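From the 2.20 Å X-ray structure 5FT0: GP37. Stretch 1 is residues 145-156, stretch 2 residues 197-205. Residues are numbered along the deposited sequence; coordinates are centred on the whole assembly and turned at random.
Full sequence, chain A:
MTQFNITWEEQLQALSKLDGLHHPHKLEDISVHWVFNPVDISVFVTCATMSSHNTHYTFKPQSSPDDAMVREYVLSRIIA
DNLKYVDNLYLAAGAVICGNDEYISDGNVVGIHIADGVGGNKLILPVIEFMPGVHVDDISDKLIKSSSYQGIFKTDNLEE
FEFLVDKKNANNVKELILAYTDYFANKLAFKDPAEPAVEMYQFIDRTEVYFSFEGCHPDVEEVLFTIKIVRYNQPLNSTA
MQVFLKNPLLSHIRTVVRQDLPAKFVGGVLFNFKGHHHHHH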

# COMPACT_ATOMS: atom_id res chain seq x y z
N LYS A 145 3.73 -27.35 4.58
CA LYS A 145 3.11 -27.71 3.31
C LYS A 145 3.68 -26.89 2.16
O LYS A 145 3.92 -27.43 1.07
CB LYS A 145 1.60 -27.52 3.40
N SER A 146 3.92 -25.60 2.38
CA SER A 146 4.31 -24.70 1.31
C SER A 146 5.81 -24.62 1.09
O SER A 146 6.25 -23.96 0.14
CB SER A 146 3.77 -23.29 1.60
OG SER A 146 4.31 -22.77 2.80
N SER A 147 6.62 -25.29 1.91
CA SER A 147 8.07 -25.24 1.78
C SER A 147 8.60 -26.54 1.21
O SER A 147 7.92 -27.58 1.22
CB SER A 147 8.74 -24.95 3.13
OG SER A 147 8.53 -26.00 4.05
N SER A 148 9.84 -26.49 0.72
CA SER A 148 10.48 -27.68 0.18
C SER A 148 10.82 -28.67 1.29
O SER A 148 10.44 -29.84 1.23
CB SER A 148 11.74 -27.29 -0.60
OG SER A 148 11.42 -26.42 -1.68
N TYR A 149 11.54 -28.21 2.31
CA TYR A 149 11.93 -29.05 3.43
C TYR A 149 12.31 -28.16 4.60
O TYR A 149 12.44 -26.94 4.47
CB TYR A 149 13.09 -29.98 3.04
CG TYR A 149 14.30 -29.26 2.50
CD1 TYR A 149 14.41 -28.97 1.15
CD2 TYR A 149 15.34 -28.87 3.34
CE1 TYR A 149 15.51 -28.31 0.64
CE2 TYR A 149 16.45 -28.21 2.85
CZ TYR A 149 16.53 -27.93 1.50
OH TYR A 149 17.63 -27.27 1.00
N GLN A 150 12.49 -28.79 5.76
CA GLN A 150 12.97 -28.11 6.95
C GLN A 150 14.44 -28.42 7.17
O GLN A 150 14.96 -29.46 6.74
CB GLN A 150 12.17 -28.53 8.19
CG GLN A 150 10.80 -27.91 8.31
CD GLN A 150 10.36 -27.79 9.76
OE1 GLN A 150 9.43 -28.46 10.20
NE2 GLN A 150 11.04 -26.93 10.52
N GLY A 151 15.12 -27.51 7.86
CA GLY A 151 16.50 -27.73 8.27
C GLY A 151 16.66 -27.52 9.76
O GLY A 151 15.67 -27.31 10.46
N ILE A 152 17.89 -27.58 10.26
CA ILE A 152 18.17 -27.34 11.67
C ILE A 152 19.08 -26.12 11.76
O ILE A 152 20.15 -26.09 11.15
CB ILE A 152 18.82 -28.56 12.35
CG1 ILE A 152 17.96 -29.81 12.13
CG2 ILE A 152 19.05 -28.29 13.83
CD1 ILE A 152 16.82 -29.97 13.11
N PHE A 153 18.63 -25.11 12.51
CA PHE A 153 19.36 -23.86 12.69
C PHE A 153 19.86 -23.78 14.13
O PHE A 153 19.09 -24.03 15.06
CB PHE A 153 18.48 -22.66 12.35
CG PHE A 153 19.22 -21.35 12.28
CD1 PHE A 153 19.79 -20.92 11.09
CD2 PHE A 153 19.35 -20.55 13.41
CE1 PHE A 153 20.47 -19.72 11.03
CE2 PHE A 153 20.03 -19.35 13.35
CZ PHE A 153 20.59 -18.93 12.16
N LYS A 154 21.13 -23.44 14.30
CA LYS A 154 21.75 -23.33 15.61
C LYS A 154 22.05 -21.86 15.90
O LYS A 154 22.79 -21.22 15.14
CB LYS A 154 23.03 -24.16 15.70
CG LYS A 154 22.84 -25.62 15.32
N THR A 155 21.47 -21.33 16.98
CA THR A 155 21.68 -19.93 17.33
C THR A 155 23.07 -19.67 17.90
O THR A 155 23.55 -18.53 17.86
CB THR A 155 20.61 -19.47 18.32
OG1 THR A 155 19.34 -20.00 17.93
CG2 THR A 155 20.51 -17.95 18.34
N ASP A 156 23.73 -20.71 18.43
CA ASP A 156 25.09 -20.53 18.94
C ASP A 156 26.07 -20.16 17.83
O ASP A 156 27.06 -19.47 18.08
CB ASP A 156 25.57 -21.82 19.63
CG ASP A 156 24.78 -22.13 20.88
OD1 ASP A 156 24.29 -21.19 21.53
OD2 ASP A 156 24.65 -23.33 21.20
N ALA A 197 11.67 -21.42 20.54
CA ALA A 197 11.49 -22.25 19.36
C ALA A 197 12.26 -21.64 18.19
O ALA A 197 12.15 -20.44 17.92
CB ALA A 197 10.01 -22.38 19.00
N VAL A 198 13.05 -22.47 17.51
CA VAL A 198 13.77 -22.08 16.31
C VAL A 198 13.42 -23.08 15.22
O VAL A 198 13.62 -24.29 15.40
CB VAL A 198 15.29 -22.03 16.53
CG1 VAL A 198 15.98 -21.46 15.29
CG2 VAL A 198 15.63 -21.22 17.77
N GLU A 199 12.88 -22.59 14.11
CA GLU A 199 12.49 -23.46 13.01
C GLU A 199 12.91 -22.83 11.69
O GLU A 199 12.57 -21.68 11.41
CB GLU A 199 10.98 -23.72 13.03
CG GLU A 199 10.59 -24.84 13.99
CD GLU A 199 9.12 -24.86 14.33
OE1 GLU A 199 8.30 -24.42 13.49
OE2 GLU A 199 8.77 -25.32 15.44
N MSE A 200 13.67 -23.59 10.90
CA MSE A 200 14.13 -23.13 9.60
C MSE A 200 13.37 -23.84 8.49
O MSE A 200 13.17 -25.05 8.54
CB MSE A 200 15.63 -23.38 9.46
CG MSE A 200 16.16 -23.16 8.04
SE MSE A 200 18.11 -23.03 7.95
CE MSE A 200 18.57 -24.80 8.62
N TYR A 201 12.93 -23.07 7.50
CA TYR A 201 12.18 -23.60 6.38
C TYR A 201 12.89 -23.21 5.09
O TYR A 201 13.25 -22.05 4.91
CB TYR A 201 10.74 -23.08 6.37
CG TYR A 201 9.96 -23.50 7.59
CD1 TYR A 201 9.27 -24.71 7.62
CD2 TYR A 201 9.91 -22.69 8.72
CE1 TYR A 201 8.56 -25.10 8.74
CE2 TYR A 201 9.19 -23.07 9.84
CZ TYR A 201 8.52 -24.28 9.84
OH TYR A 201 7.81 -24.67 10.95
N GLN A 202 13.08 -24.19 4.21
CA GLN A 202 13.70 -23.97 2.92
C GLN A 202 12.63 -23.98 1.85
O GLN A 202 11.89 -24.97 1.71
CB GLN A 202 14.77 -25.02 2.62
CG GLN A 202 15.52 -24.77 1.33
CD GLN A 202 16.35 -23.50 1.39
OE1 GLN A 202 16.95 -23.19 2.42
NE2 GLN A 202 16.39 -22.76 0.28
N PHE A 203 12.53 -22.89 1.10
CA PHE A 203 11.70 -22.81 -0.08
C PHE A 203 12.60 -22.86 -1.31
O PHE A 203 13.83 -22.83 -1.20
CB PHE A 203 10.85 -21.53 -0.06
CG PHE A 203 9.97 -21.41 1.15
CD1 PHE A 203 10.48 -20.93 2.35
CD2 PHE A 203 8.63 -21.78 1.10
CE1 PHE A 203 9.67 -20.83 3.47
CE2 PHE A 203 7.82 -21.67 2.22
CZ PHE A 203 8.34 -21.20 3.41
N ILE A 204 11.98 -22.95 -2.48
CA ILE A 204 12.77 -23.00 -3.71
C ILE A 204 13.55 -21.71 -3.90
O ILE A 204 14.68 -21.73 -4.41
CB ILE A 204 11.88 -23.30 -4.93
CG1 ILE A 204 10.55 -22.56 -4.82
CG2 ILE A 204 11.67 -24.81 -5.08
CD1 ILE A 204 9.61 -22.82 -5.99
N ASP A 205 13.00 -20.58 -3.47
CA ASP A 205 13.59 -19.28 -3.75
C ASP A 205 14.10 -18.55 -2.52
O ASP A 205 14.63 -17.44 -2.66
CB ASP A 205 12.57 -18.40 -4.50
CG ASP A 205 11.33 -18.10 -3.67
OD1 ASP A 205 11.12 -18.77 -2.64
OD2 ASP A 205 10.56 -17.19 -4.06
O HOH W 1 8.88 -23.55 -2.07

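The two stretches meet as neighbouring antiparallel strands, their N-to-C directions 139° apart, with 739 Å² of surface buried between them. The strand of stretch 2 runs from Ala197 to Gln202, and the shorter strand that begins at Tyr149 pairs with its C-terminal end. Tyr149 lies opposite Gln202 and Gln150 opposite Tyr201.

The pairing is anchored at Gln202. Its amide donates to the carbonyl of Tyr149 (Gln202 N to Tyr149 O, 2.8 Å) in a nearly straight bond. Its own carbonyl serves two successive amides: Ser148 N approaches Gln202 O at 2.7 Å, short but bent to 132°, whereas Tyr149 N reaches the same Gln202 O at 3.3 Å, better aligned but weak. One acceptor thus satisfies both donors where stretch 1 enters its strand. Farther along, Met200 O accepts from Gly151 N at 3.2 Å and, weakly, from the side-chain amide of Gln150 (Gln150 NE2 to Met200 O, 3.5 Å). Gln150 CA also lies 3.5 Å from Met200 O in a CA-H...O contact, so this carbonyl is approached by both backbone and side chain of stretch 1.

Gln150 and Tyr201 share one face of the sheet. The Gln150 amide lies over the Tyr201 ring, with Gln150 CD 3.4 Å from Tyr201 CE1; the phenol bonds within its own stretch, Tyr201 OH donating to Glu199 OE1 at 2.6 Å. On the other face, Tyr149 covers Gln202, whose CB sits 3.7 Å from the centroid of the Tyr149 ring in a CH-pi contact. The polar end of Gln202 is occupied separately, Gln202 NE2 donating to Phe203 O at 3.0 Å and OE1 bonding to a residue just beyond the stretches.

Selenomethionine Met200, on the same face as Tyr149 and Gln202, has the largest area covered by the other stretch. Gly151 leaves room for it, since an ideal CB there would fall 2.6 Å from Met200 CE. Met200 CE comes within 3.2 Å of Ile152 O, while the selenium lies at the edge of the Phe153 ring. Phe153 also makes an apolar contact with Val198, Phe153 CD2 to Val198 CG1 at 4.0 Å.

Beyond the strand pairing, Ser147 CB packs over the face of Phe203, 3.8 Å from the ring centroid. Nearby, a water links two backbone groups that do not bond directly, its O accepting from Ile204 N at 3.2 Å and lying 3.5 Å from Ser146 O, to which the water donates weakly.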